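Myo-inositol phosphohydrolase (Mitsuokella multacida, PDB 4WU3) probably removes phosphate groups from inositol hexakisphosphate and related inositol phosphates, as a phytase of the protein tyrosine phosphatase-like family. Local coordinates at residues A[120-125]-A[239-244]; A[213-218]-A[294-299]; A[278-283]-A[298-303]. The protein carries 2 engineered substitutions. One frame throughout, in Å; residues are numbered along the deposited sequence.

Interaction 1: residues A[120-125]-A[239-244]. Engineered in segment 239-244: Ser242 (natural residue Cys). With PO4 (phosphate ion), chain G.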
loop_
_atom_site.group_PDB
_atom_site.type_symbol
_atom_site.label_atom_id
_atom_site.label_comp_id
_atom_site.label_asym_id
_atom_site.label_seq_id
_atom_site.Cartn_x
_atom_site.Cartn_y
_atom_site.Cartn_z
ATOM N N ASP A 120 14.233 -17.250 -10.045
ATOM C CA ASP A 120 13.696 -16.173 -10.851
ATOM C C ASP A 120 12.461 -15.593 -10.193
ATOM O O ASP A 120 11.394 -16.203 -10.227
ATOM C CB ASP A 120 13.336 -16.740 -12.227
ATOM C CG ASP A 120 12.749 -15.712 -13.156
ATOM O OD1 ASP A 120 12.643 -14.542 -12.752
ATOM O OD2 ASP A 120 12.394 -16.086 -14.304
ATOM N N LEU A 121 12.589 -14.400 -9.617
ATOM C CA LEU A 121 11.515 -13.835 -8.802
ATOM C C LEU A 121 10.545 -12.967 -9.605
ATOM O O LEU A 121 9.712 -12.269 -9.044
ATOM C CB LEU A 121 12.113 -13.019 -7.644
ATOM C CG LEU A 121 13.088 -13.771 -6.743
ATOM C CD1 LEU A 121 13.849 -12.815 -5.833
ATOM C CD2 LEU A 121 12.358 -14.850 -5.943
ATOM N N ARG A 122 10.639 -13.010 -10.922
ATOM C CA ARG A 122 9.949 -12.011 -11.731
ATOM C C ARG A 122 8.568 -12.455 -12.156
ATOM O O ARG A 122 8.417 -13.449 -12.871
ATOM C CB ARG A 122 10.760 -11.666 -12.977
ATOM C CG ARG A 122 12.149 -11.106 -12.713
ATOM C CD ARG A 122 12.873 -10.865 -14.031
ATOM N NE ARG A 122 12.358 -9.710 -14.756
ATOM C CZ ARG A 122 12.723 -9.400 -15.994
ATOM N NH1 ARG A 122 13.588 -10.176 -16.635
ATOM N NH2 ARG A 122 12.226 -8.325 -16.598
ATOM N N GLY A 123 7.565 -11.697 -11.730
ATOM C CA GLY A 123 6.183 -11.937 -12.140
ATOM C C GLY A 123 5.875 -11.373 -13.512
ATOM O O GLY A 123 5.027 -11.893 -14.216
ATOM N N GLU A 124 6.582 -10.315 -13.892
ATOM C CA GLU A 124 6.498 -9.767 -15.249
ATOM C C GLU A 124 6.941 -10.800 -16.315
ATOM O O GLU A 124 7.849 -11.590 -16.088
ATOM C CB GLU A 124 7.315 -8.456 -15.357
ATOM C CG GLU A 124 8.834 -8.543 -15.106
ATOM C CD GLU A 124 9.222 -8.401 -13.629
ATOM O OE1 GLU A 124 8.334 -8.519 -12.729
ATOM O OE2 GLU A 124 10.428 -8.178 -13.352
ATOM N N SER A 125 6.289 -10.802 -17.474
ATOM C CA SER A 125 6.659 -11.721 -18.549
ATOM C C SER A 125 7.992 -11.342 -19.184
ATOM O O SER A 125 8.218 -10.199 -19.557
ATOM C CB SER A 125 5.583 -11.765 -19.628
ATOM O OG SER A 125 4.356 -12.220 -19.104
ATOM N N HIS A 239 21.027 -18.644 -6.610
ATOM C CA HIS A 239 21.211 -17.312 -7.145
ATOM C C HIS A 239 19.847 -16.671 -7.320
ATOM O O HIS A 239 19.057 -17.121 -8.151
ATOM C CB HIS A 239 21.930 -17.354 -8.496
ATOM C CG HIS A 239 22.201 -16.002 -9.057
ATOM N ND1 HIS A 239 23.286 -15.248 -8.672
ATOM C CD2 HIS A 239 21.493 -15.234 -9.920
ATOM C CE1 HIS A 239 23.250 -14.082 -9.290
ATOM N NE2 HIS A 239 22.174 -14.048 -10.056
ATOM N N TYR A 240 19.568 -15.642 -6.519
ATOM C CA TYR A 240 18.295 -14.933 -6.571
ATOM C C TYR A 240 18.394 -13.748 -7.520
ATOM O O TYR A 240 19.401 -13.019 -7.543
ATOM C CB TYR A 240 17.906 -14.399 -5.192
ATOM C CG TYR A 240 17.732 -15.449 -4.132
ATOM C CD1 TYR A 240 16.590 -16.221 -4.077
ATOM C CD2 TYR A 240 18.709 -15.651 -3.165
ATOM C CE1 TYR A 240 16.431 -17.185 -3.100
ATOM C CE2 TYR A 240 18.562 -16.605 -2.188
ATOM C CZ TYR A 240 17.423 -17.374 -2.153
ATOM O OH TYR A 240 17.279 -18.345 -1.176
ATOM N N HIS A 241 17.352 -13.545 -8.308
ATOM C CA HIS A 241 17.294 -12.345 -9.120
ATOM C C HIS A 241 15.863 -11.878 -9.415
ATOM O O HIS A 241 14.904 -12.664 -9.430
ATOM C CB HIS A 241 18.073 -12.554 -10.415
ATOM C CG HIS A 241 17.256 -13.137 -11.516
ATOM N ND1 HIS A 241 16.442 -12.368 -12.321
ATOM C CD2 HIS A 241 17.120 -14.411 -11.944
ATOM C CE1 HIS A 241 15.834 -13.149 -13.194
ATOM N NE2 HIS A 241 16.228 -14.393 -12.985
ATOM N N SER A 242 15.742 -10.578 -9.645
ATOM C CA SER A 242 14.491 -9.964 -10.023
ATOM C C SER A 242 14.771 -9.160 -11.298
ATOM O O SER A 242 15.496 -9.652 -12.177
ATOM C CB SER A 242 13.985 -9.092 -8.883
ATOM O OG SER A 242 15.064 -8.435 -8.226
ATOM N N TYR A 243 14.220 -7.952 -11.431
ATOM C CA TYR A 243 14.643 -7.106 -12.544
ATOM C C TYR A 243 15.932 -6.346 -12.207
ATOM O O TYR A 243 16.932 -6.462 -12.923
ATOM C CB TYR A 243 13.567 -6.128 -13.024
ATOM C CG TYR A 243 14.140 -5.237 -14.109
ATOM C CD1 TYR A 243 14.468 -5.761 -15.356
ATOM C CD2 TYR A 243 14.445 -3.910 -13.863
ATOM C CE1 TYR A 243 15.040 -4.982 -16.332
ATOM C CE2 TYR A 243 15.019 -3.111 -14.845
ATOM C CZ TYR A 243 15.314 -3.654 -16.075
ATOM O OH TYR A 243 15.890 -2.875 -17.060
ATOM N N ALA A 244 15.918 -5.593 -11.109
ATOM C CA ALA A 244 17.020 -4.694 -10.802
ATOM C C ALA A 244 17.985 -5.280 -9.772
ATOM O O ALA A 244 19.061 -4.739 -9.545
ATOM C CB ALA A 244 16.474 -3.363 -10.317
HETATM P P PO4 G . 13.592 -5.344 -8.147
HETATM O O1 PO4 G . 13.701 -3.857 -7.909
HETATM O O2 PO4 G . 14.919 -5.941 -7.734
HETATM O O3 PO4 G . 13.299 -5.641 -9.595
HETATM O O4 PO4 G . 12.494 -5.981 -7.315
#
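The phosphate-binding P-loop of the PTP-like fold leaves its strand here: Leu121 N, on the parallel neighbour strand 116-122, donates to His241 O at 2.9 Å. Beside this rung Asp120 and His241 share one face of the sheet, carboxylate and imidazole 20° apart, with Asp120 OD1 3.5 Å from His241 CE1; Tyr206 engages Asp120 OD2, and Glu195 engages His241 NE2. His241 ND1 bonds Ser242 O at 2.9 Å, in the ring plane and on a carbonyl lone pair; this bond and the one from NE2 to Glu195 together fix the imidazole's rotation. Arg122 is long enough to follow the loop: its CD lies 3.4 Å from Ser242 O, and a bend at chi3 (73°) turns one guanidinium face to Tyr243, NH2 to CD1 3.6 Å. Glu124 OE2 meets Arg122 NE within the guanidinium plane at 2.8 Å. The engineered Ser242, naturally a cysteine, offers OG to phosphate O2 at 2.5 Å, and Ala244 N binds phosphate O3 at 3.0 Å. Charges alternate from Asp53 through Arg122 and Glu124 to Arg248, itself a phosphate ligand, consistent with a second shell that positions the arginine of the P-loop.

Interaction 2: residues A[213-218]-A[294-299]. With 4IP (inositol-(1,3,4,5)-tetrakisphosphate), chain E.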
loop_
_atom_site.group_PDB
_atom_site.type_symbol
_atom_site.label_atom_id
_atom_site.label_comp_id
_atom_site.label_asym_id
_atom_site.label_seq_id
_atom_site.Cartn_x
_atom_site.Cartn_y
_atom_site.Cartn_z
ATOM N N ASP A 213 6.614 -6.682 -9.139
ATOM C CA ASP A 213 7.609 -5.685 -8.826
ATOM C C ASP A 213 7.038 -4.743 -7.774
ATOM O O ASP A 213 5.848 -4.425 -7.783
ATOM C CB ASP A 213 7.983 -4.923 -10.094
ATOM C CG ASP A 213 9.298 -4.188 -9.985
ATOM O OD1 ASP A 213 9.863 -4.063 -8.877
ATOM O OD2 ASP A 213 9.774 -3.720 -11.032
ATOM N N HIS A 214 7.903 -4.326 -6.854
ATOM C CA HIS A 214 7.588 -3.313 -5.833
ATOM C C HIS A 214 6.998 -3.817 -4.507
ATOM O O HIS A 214 6.895 -3.045 -3.568
ATOM C CB HIS A 214 6.680 -2.233 -6.420
ATOM C CG HIS A 214 7.257 -1.556 -7.628
ATOM N ND1 HIS A 214 8.426 -0.820 -7.589
ATOM C CD2 HIS A 214 6.817 -1.494 -8.905
ATOM C CE1 HIS A 214 8.684 -0.348 -8.795
ATOM N NE2 HIS A 214 7.718 -0.732 -9.609
ATOM N N PHE A 215 6.642 -5.093 -4.418
ATOM C CA PHE A 215 5.936 -5.611 -3.262
ATOM C C PHE A 215 6.615 -6.842 -2.702
ATOM O O PHE A 215 7.414 -7.485 -3.380
ATOM C CB PHE A 215 4.511 -6.010 -3.628
ATOM C CG PHE A 215 3.640 -4.869 -4.064
ATOM C CD1 PHE A 215 3.431 -3.778 -3.235
ATOM C CD2 PHE A 215 3.008 -4.905 -5.291
ATOM C CE1 PHE A 215 2.622 -2.744 -3.633
ATOM C CE2 PHE A 215 2.194 -3.878 -5.691
ATOM C CZ PHE A 215 2.003 -2.791 -4.864
ATOM N N ARG A 216 6.276 -7.168 -1.462
ATOM C CA ARG A 216 6.714 -8.402 -0.821
ATOM C C ARG A 216 6.041 -9.576 -1.494
ATOM O O ARG A 216 4.988 -9.421 -2.096
ATOM C CB ARG A 216 6.312 -8.398 0.655
ATOM C CG ARG A 216 4.848 -8.007 0.876
ATOM C CD ARG A 216 4.320 -8.536 2.197
ATOM N NE ARG A 216 4.288 -9.994 2.184
ATOM C CZ ARG A 216 3.814 -10.744 3.170
ATOM N NH1 ARG A 216 3.327 -10.178 4.270
ATOM N NH2 ARG A 216 3.815 -12.062 3.049
ATOM N N PRO A 217 6.625 -10.769 -1.366
ATOM C CA PRO A 217 5.893 -11.978 -1.751
ATOM C C PRO A 217 4.661 -12.193 -0.853
ATOM O O PRO A 217 4.723 -11.911 0.344
ATOM C CB PRO A 217 6.909 -13.086 -1.491
ATOM C CG PRO A 217 7.738 -12.556 -0.376
ATOM C CD PRO A 217 7.857 -11.084 -0.624
ATOM N N ASP A 218 3.550 -12.652 -1.428
ATOM C CA ASP A 218 2.395 -13.053 -0.628
ATOM C C ASP A 218 2.696 -14.384 0.046
ATOM O O ASP A 218 3.550 -15.145 -0.411
ATOM C CB ASP A 218 1.140 -13.186 -1.495
ATOM C CG ASP A 218 0.619 -11.845 -1.968
ATOM O OD1 ASP A 218 0.834 -10.838 -1.257
ATOM O OD2 ASP A 218 -0.006 -11.792 -3.053
ATOM N N ARG A 294 5.278 4.479 -0.093
ATOM C CA ARG A 294 5.690 4.417 1.287
ATOM C C ARG A 294 5.077 3.190 1.973
ATOM O O ARG A 294 5.752 2.515 2.753
ATOM C CB ARG A 294 5.274 5.701 1.995
ATOM C CG ARG A 294 5.773 5.832 3.419
ATOM C CD ARG A 294 5.742 7.301 3.792
ATOM N NE ARG A 294 6.444 7.577 5.037
ATOM C CZ ARG A 294 7.688 8.043 5.130
ATOM N NH1 ARG A 294 8.421 8.290 4.050
ATOM N NH2 ARG A 294 8.202 8.262 6.326
ATOM N N LYS A 295 3.808 2.903 1.690
ATOM C CA LYS A 295 3.143 1.734 2.271
ATOM C C LYS A 295 3.831 0.446 1.865
ATOM O O LYS A 295 3.992 -0.462 2.674
ATOM C CB LYS A 295 1.675 1.667 1.845
ATOM C CG LYS A 295 0.814 2.765 2.440
ATOM C CD LYS A 295 0.665 2.606 3.940
ATOM C CE LYS A 295 -0.188 3.725 4.513
ATOM N NZ LYS A 295 -0.554 3.450 5.929
ATOM N N ALA A 296 4.234 0.367 0.606
ATOM C CA ALA A 296 4.888 -0.826 0.108
ATOM C C ALA A 296 6.267 -1.033 0.745
ATOM O O ALA A 296 6.643 -2.168 1.040
ATOM C CB ALA A 296 4.985 -0.774 -1.404
ATOM N N TYR A 297 7.017 0.040 0.992
ATOM C CA TYR A 297 8.317 -0.107 1.662
ATOM C C TYR A 297 8.108 -0.585 3.102
ATOM O O TYR A 297 8.852 -1.420 3.623
ATOM C CB TYR A 297 9.084 1.210 1.689
ATOM C CG TYR A 297 9.973 1.445 0.507
ATOM C CD1 TYR A 297 9.474 1.366 -0.785
ATOM C CD2 TYR A 297 11.302 1.779 0.677
ATOM C CE1 TYR A 297 10.280 1.604 -1.879
ATOM C CE2 TYR A 297 12.129 2.016 -0.411
ATOM C CZ TYR A 297 11.607 1.921 -1.684
ATOM O OH TYR A 297 12.402 2.153 -2.763
ATOM N N ILE A 298 7.082 -0.029 3.734
ATOM C CA ILE A 298 6.706 -0.431 5.070
ATOM C C ILE A 298 6.279 -1.897 5.082
ATOM O O ILE A 298 6.778 -2.671 5.871
ATOM C CB ILE A 298 5.586 0.461 5.607
ATOM C CG1 ILE A 298 6.161 1.844 5.920
ATOM C CG2 ILE A 298 4.973 -0.169 6.841
ATOM C CD1 ILE A 298 5.129 2.941 6.050
ATOM N N GLU A 299 5.369 -2.261 4.186
ATOM C CA GLU A 299 4.864 -3.628 4.096
ATOM C C GLU A 299 5.995 -4.647 3.963
ATOM O O GLU A 299 6.020 -5.657 4.671
ATOM C CB GLU A 299 3.882 -3.762 2.910
ATOM C CG GLU A 299 3.165 -5.113 2.829
ATOM C CD GLU A 299 2.448 -5.346 1.510
ATOM O OE1 GLU A 299 2.751 -4.639 0.522
ATOM O OE2 GLU A 299 1.588 -6.250 1.447
HETATM C C1 4IP E . 13.433 7.243 -7.215
HETATM O O1 4IP E . 14.577 7.894 -6.668
HETATM C C2 4IP E . 12.329 8.274 -7.401
HETATM O O2 4IP E . 12.057 8.898 -6.151
HETATM C C3 4IP E . 11.053 7.631 -7.922
HETATM O O3 4IP E . 10.026 8.620 -7.970
HETATM C C4 4IP E . 10.607 6.477 -7.030
HETATM O O4 4IP E . 9.467 5.850 -7.614
HETATM C C5 4IP E . 11.719 5.453 -6.835
HETATM O O5 4IP E . 11.283 4.439 -5.930
HETATM C C6 4IP E . 12.972 6.124 -6.287
HETATM O O6 4IP E . 14.013 5.165 -6.136
HETATM P P1 4IP E . 15.598 8.688 -7.625
HETATM O O1P 4IP E . 14.778 9.038 -8.843
HETATM O O2P 4IP E . 16.019 9.883 -6.805
HETATM O O3P 4IP E . 16.692 7.678 -7.876
HETATM P P3 4IP E . 9.778 9.482 -9.307
HETATM O O4P 4IP E . 9.049 10.706 -8.807
HETATM O O5P 4IP E . 8.948 8.570 -10.182
HETATM O O6P 4IP E . 11.166 9.755 -9.834
HETATM P P4 4IP E . 7.979 6.273 -7.167
HETATM O O7P 4IP E . 8.073 6.480 -5.677
HETATM O O8P 4IP E . 7.140 5.087 -7.589
HETATM O O9P 4IP E . 7.693 7.551 -7.920
HETATM P P5 4IP E . 11.500 2.876 -6.274
HETATM O OPF 4IP E . 12.997 2.693 -6.243
HETATM O OPG 4IP E . 10.882 2.718 -7.647
HETATM O OPH 4IP E . 10.771 2.145 -5.174
HETATM O O HOH W 1 3.989 -7.549 5.574
HETATM O O HOH W 2 5.393 -4.707 -0.110
#
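Loop 213-218 passes alongside helix 291-313, nearest where the CA atoms of Phe215 and Ala296 are 5.9 Å apart, and the next loop residue, Arg216, faces Glu299 one helical turn further on. The small methyl of Ala296 lets the loop lie close: its CB sits 3.7 Å from His214 O and 3.8 Å from Phe215 CE1. Arg216 meets Glu299 with its methylenes and not with its guanidinium; the charged ends, NE and OE2, stay apart. With CG of Arg216 wedged between its own backbone N and carbonyl carbon (chi1 48°), the CG and CD methylenes lie across the Glu299 carboxylate, CG 3.6 Å from Glu299 CD. The guanidinium is turned to its own loop, where NE, at 2.7 Å, and NH2 grip the single atom Pro217 O side-on, and NH2 also pairs with Asp219. This loop follows strand 205-211 and carries the Asp-His pair Asp213-His214, a position that in the PTP fold belongs to the mobile general-acid loop, so it is probably the counterpart here. Polar joining to the helix runs through water. One molecule accepts from Arg216 N and donates to Ala296 O and, at 2.7 Å, to Glu299 OE1; another links Arg216 NH1 to Glu299 O. Glu299, extended beyond CG, sends OE2 to a salt bridge with Lys295 of the second subunit, whose ammonium also makes a cation-pi contact with Phe215. On the pocket side Tyr297 OH donates to OPH of the inositol tetrakisphosphate at 2.9 Å, the oxygen lying at the ring's edge; Lys288 and Lys289 bind the same ligand, and His214 CE1 comes within 3.9 Å of its OPG.

Interaction 3: residues A[278-283]-A[298-303]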
loop_
_atom_site.group_PDB
_atom_site.type_symbol
_atom_site.label_atom_id
_atom_site.label_comp_id
_atom_site.label_asym_id
_atom_site.label_seq_id
_atom_site.Cartn_x
_atom_site.Cartn_y
_atom_site.Cartn_z
ATOM N N GLY A 278 25.178 -5.390 -0.691
ATOM C CA GLY A 278 24.244 -5.173 -1.773
ATOM C C GLY A 278 23.956 -3.710 -2.043
ATOM O O GLY A 278 24.863 -2.887 -2.121
ATOM N N ILE A 279 22.678 -3.392 -2.183
ATOM C CA ILE A 279 22.263 -2.089 -2.678
ATOM C C ILE A 279 21.067 -1.541 -1.881
ATOM O O ILE A 279 20.825 -0.333 -1.872
ATOM C CB ILE A 279 21.937 -2.199 -4.192
ATOM C CG1 ILE A 279 21.478 -0.869 -4.772
ATOM C CG2 ILE A 279 20.896 -3.276 -4.447
ATOM C CD1 ILE A 279 22.589 0.156 -4.846
ATOM N N VAL A 280 20.335 -2.422 -1.194
ATOM C CA VAL A 280 19.134 -2.004 -0.470
ATOM C C VAL A 280 19.135 -2.358 1.017
ATOM O O VAL A 280 19.495 -3.480 1.426
ATOM C CB VAL A 280 17.853 -2.587 -1.110
ATOM C CG1 VAL A 280 16.626 -2.198 -0.302
ATOM C CG2 VAL A 280 17.716 -2.092 -2.532
ATOM N N ASP A 281 18.723 -1.363 1.804
ATOM C CA ASP A 281 18.423 -1.507 3.228
ATOM C C ASP A 281 16.894 -1.536 3.416
ATOM O O ASP A 281 16.216 -0.513 3.339
ATOM C CB ASP A 281 19.037 -0.339 4.004
ATOM C CG ASP A 281 18.837 -0.449 5.506
ATOM O OD1 ASP A 281 18.044 -1.306 5.970
ATOM O OD2 ASP A 281 19.481 0.345 6.220
ATOM N N LEU A 282 16.359 -2.723 3.658
ATOM C CA LEU A 282 14.917 -2.901 3.769
ATOM C C LEU A 282 14.286 -2.120 4.919
ATOM O O LEU A 282 13.082 -1.916 4.918
ATOM C CB LEU A 282 14.582 -4.388 3.912
ATOM C CG LEU A 282 14.943 -5.213 2.690
ATOM C CD1 LEU A 282 14.613 -6.668 2.935
ATOM C CD2 LEU A 282 14.195 -4.680 1.490
ATOM N N SER A 283 15.084 -1.667 5.883
ATOM C CA SER A 283 14.549 -0.882 6.996
ATOM C C SER A 283 14.474 0.619 6.683
ATOM O O SER A 283 13.958 1.411 7.475
ATOM C CB SER A 283 15.390 -1.102 8.255
ATOM O OG SER A 283 16.646 -0.465 8.147
ATOM N N ILE A 298 7.082 -0.029 3.734
ATOM C CA ILE A 298 6.706 -0.431 5.070
ATOM C C ILE A 298 6.279 -1.897 5.082
ATOM O O ILE A 298 6.778 -2.671 5.871
ATOM C CB ILE A 298 5.586 0.461 5.607
ATOM C CG1 ILE A 298 6.161 1.844 5.920
ATOM C CG2 ILE A 298 4.973 -0.169 6.841
ATOM C CD1 ILE A 298 5.129 2.941 6.050
ATOM N N GLU A 299 5.369 -2.261 4.186
ATOM C CA GLU A 299 4.864 -3.628 4.096
ATOM C C GLU A 299 5.995 -4.647 3.963
ATOM O O GLU A 299 6.020 -5.657 4.671
ATOM C CB GLU A 299 3.882 -3.762 2.910
ATOM C CG GLU A 299 3.165 -5.113 2.829
ATOM C CD GLU A 299 2.448 -5.346 1.510
ATOM O OE1 GLU A 299 2.751 -4.639 0.522
ATOM O OE2 GLU A 299 1.588 -6.250 1.447
ATOM N N ARG A 300 6.941 -4.408 3.068
ATOM C CA ARG A 300 7.983 -5.405 2.877
ATOM C C ARG A 300 8.999 -5.439 4.033
ATOM O O ARG A 300 9.605 -6.484 4.293
ATOM C CB ARG A 300 8.682 -5.217 1.535
ATOM C CG ARG A 300 9.722 -4.143 1.544
ATOM C CD ARG A 300 10.315 -3.907 0.173
ATOM N NE ARG A 300 11.265 -2.811 0.274
ATOM C CZ ARG A 300 11.858 -2.227 -0.755
ATOM N NH1 ARG A 300 11.596 -2.632 -1.995
ATOM N NH2 ARG A 300 12.709 -1.233 -0.529
ATOM N N TYR A 301 9.190 -4.327 4.738
ATOM C CA TYR A 301 10.058 -4.357 5.913
ATOM C C TYR A 301 9.421 -5.203 7.006
ATOM O O TYR A 301 10.069 -6.029 7.634
ATOM C CB TYR A 301 10.328 -2.958 6.450
ATOM C CG TYR A 301 11.240 -2.918 7.660
ATOM C CD1 TYR A 301 12.378 -3.713 7.732
ATOM C CD2 TYR A 301 10.988 -2.044 8.709
ATOM C CE1 TYR A 301 13.221 -3.666 8.829
ATOM C CE2 TYR A 301 11.831 -1.980 9.808
ATOM C CZ TYR A 301 12.940 -2.793 9.863
ATOM O OH TYR A 301 13.770 -2.730 10.954
ATOM N N GLN A 302 8.142 -4.981 7.230
ATOM C CA GLN A 302 7.417 -5.737 8.221
ATOM C C GLN A 302 7.406 -7.213 7.855
ATOM O O GLN A 302 7.438 -8.069 8.731
ATOM C CB GLN A 302 5.992 -5.198 8.344
ATOM C CG GLN A 302 5.941 -3.830 8.997
ATOM C CD GLN A 302 4.539 -3.273 9.118
ATOM O OE1 GLN A 302 3.658 -3.577 8.325
ATOM N NE2 GLN A 302 4.339 -2.433 10.110
ATOM N N PHE A 303 7.354 -7.520 6.563
ATOM C CA PHE A 303 7.343 -8.912 6.176
ATOM C C PHE A 303 8.606 -9.622 6.620
ATOM O O PHE A 303 8.530 -10.743 7.099
ATOM C CB PHE A 303 7.189 -9.129 4.666
ATOM C CG PHE A 303 7.594 -10.507 4.243
ATOM C CD1 PHE A 303 6.891 -11.612 4.694
ATOM C CD2 PHE A 303 8.702 -10.708 3.443
ATOM C CE1 PHE A 303 7.278 -12.893 4.333
ATOM C CE2 PHE A 303 9.092 -11.981 3.075
ATOM C CZ PHE A 303 8.382 -13.075 3.523
HETATM O O HOH W 3 14.256 0.432 1.723
HETATM O O HOH W 4 11.476 -1.566 2.686
#
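Tyr301 CG points opposite its backbone N (chi1 -179°), which swings the ring out so that one face lies against Ser283, while Arg300 CG lies between backbone N and carbonyl carbon (chi1 81°) and the straight chain beyond carries the guanidinium along the loop. Ser283 CA sits over the face of the Tyr301 ring, 3.6 Å from its centroid and 13° off the normal, a CH-pi contact; Ser283 CB follows at 3.4 Å from Tyr301 CZ. A small residue suits this close approach to the ring. With an alanine at Tyr301, Ser283 CA and CB would probably lose their aromatic cover, and a gap is likely to open between loop and helix. Leu282 CD2 rests on one face of the Arg300 guanidinium, 3.7 Å from NE. In the plane of that group two waters take its N-H bonds: one joins Arg300 NE (2.7 Å) to Leu282 O (2.8 Å), the other NH2 to Asp281 O. Asp281 OD1 receives both Ser283 OG, at 2.7 Å, and Ser283 N from the same face of its carboxylate. The bond from Ser283 N makes an Asx turn, reinforced by the hydroxyl, that shapes the loop between helices 267-276 and 291-313, with Leu282 packed against helix 247-261, which follows the P-loop.

Overall arrangement
The three contacts lie on the same side of the chain's centre. Interaction 1 sits on two neighbouring parallel strands, 116-122 and 237-241, of the mixed five-stranded sheet, its centre about 15 Å from that of interaction 2 and about 17 Å from that of interaction 3. The centres of interactions 2 and 3 are about 8 Å apart; these two share Ile298 and Glu299 on helix 291-313, and touch where Arg216 and Pro217 pack on Phe303. Along the chain the segments of interactions 1 and 2 alternate, while interaction 3 opens after interaction 1 has closed. Helix 291-313 thus ties two loops together beside the phosphate-holding P-loop, and it also meets the second subunit.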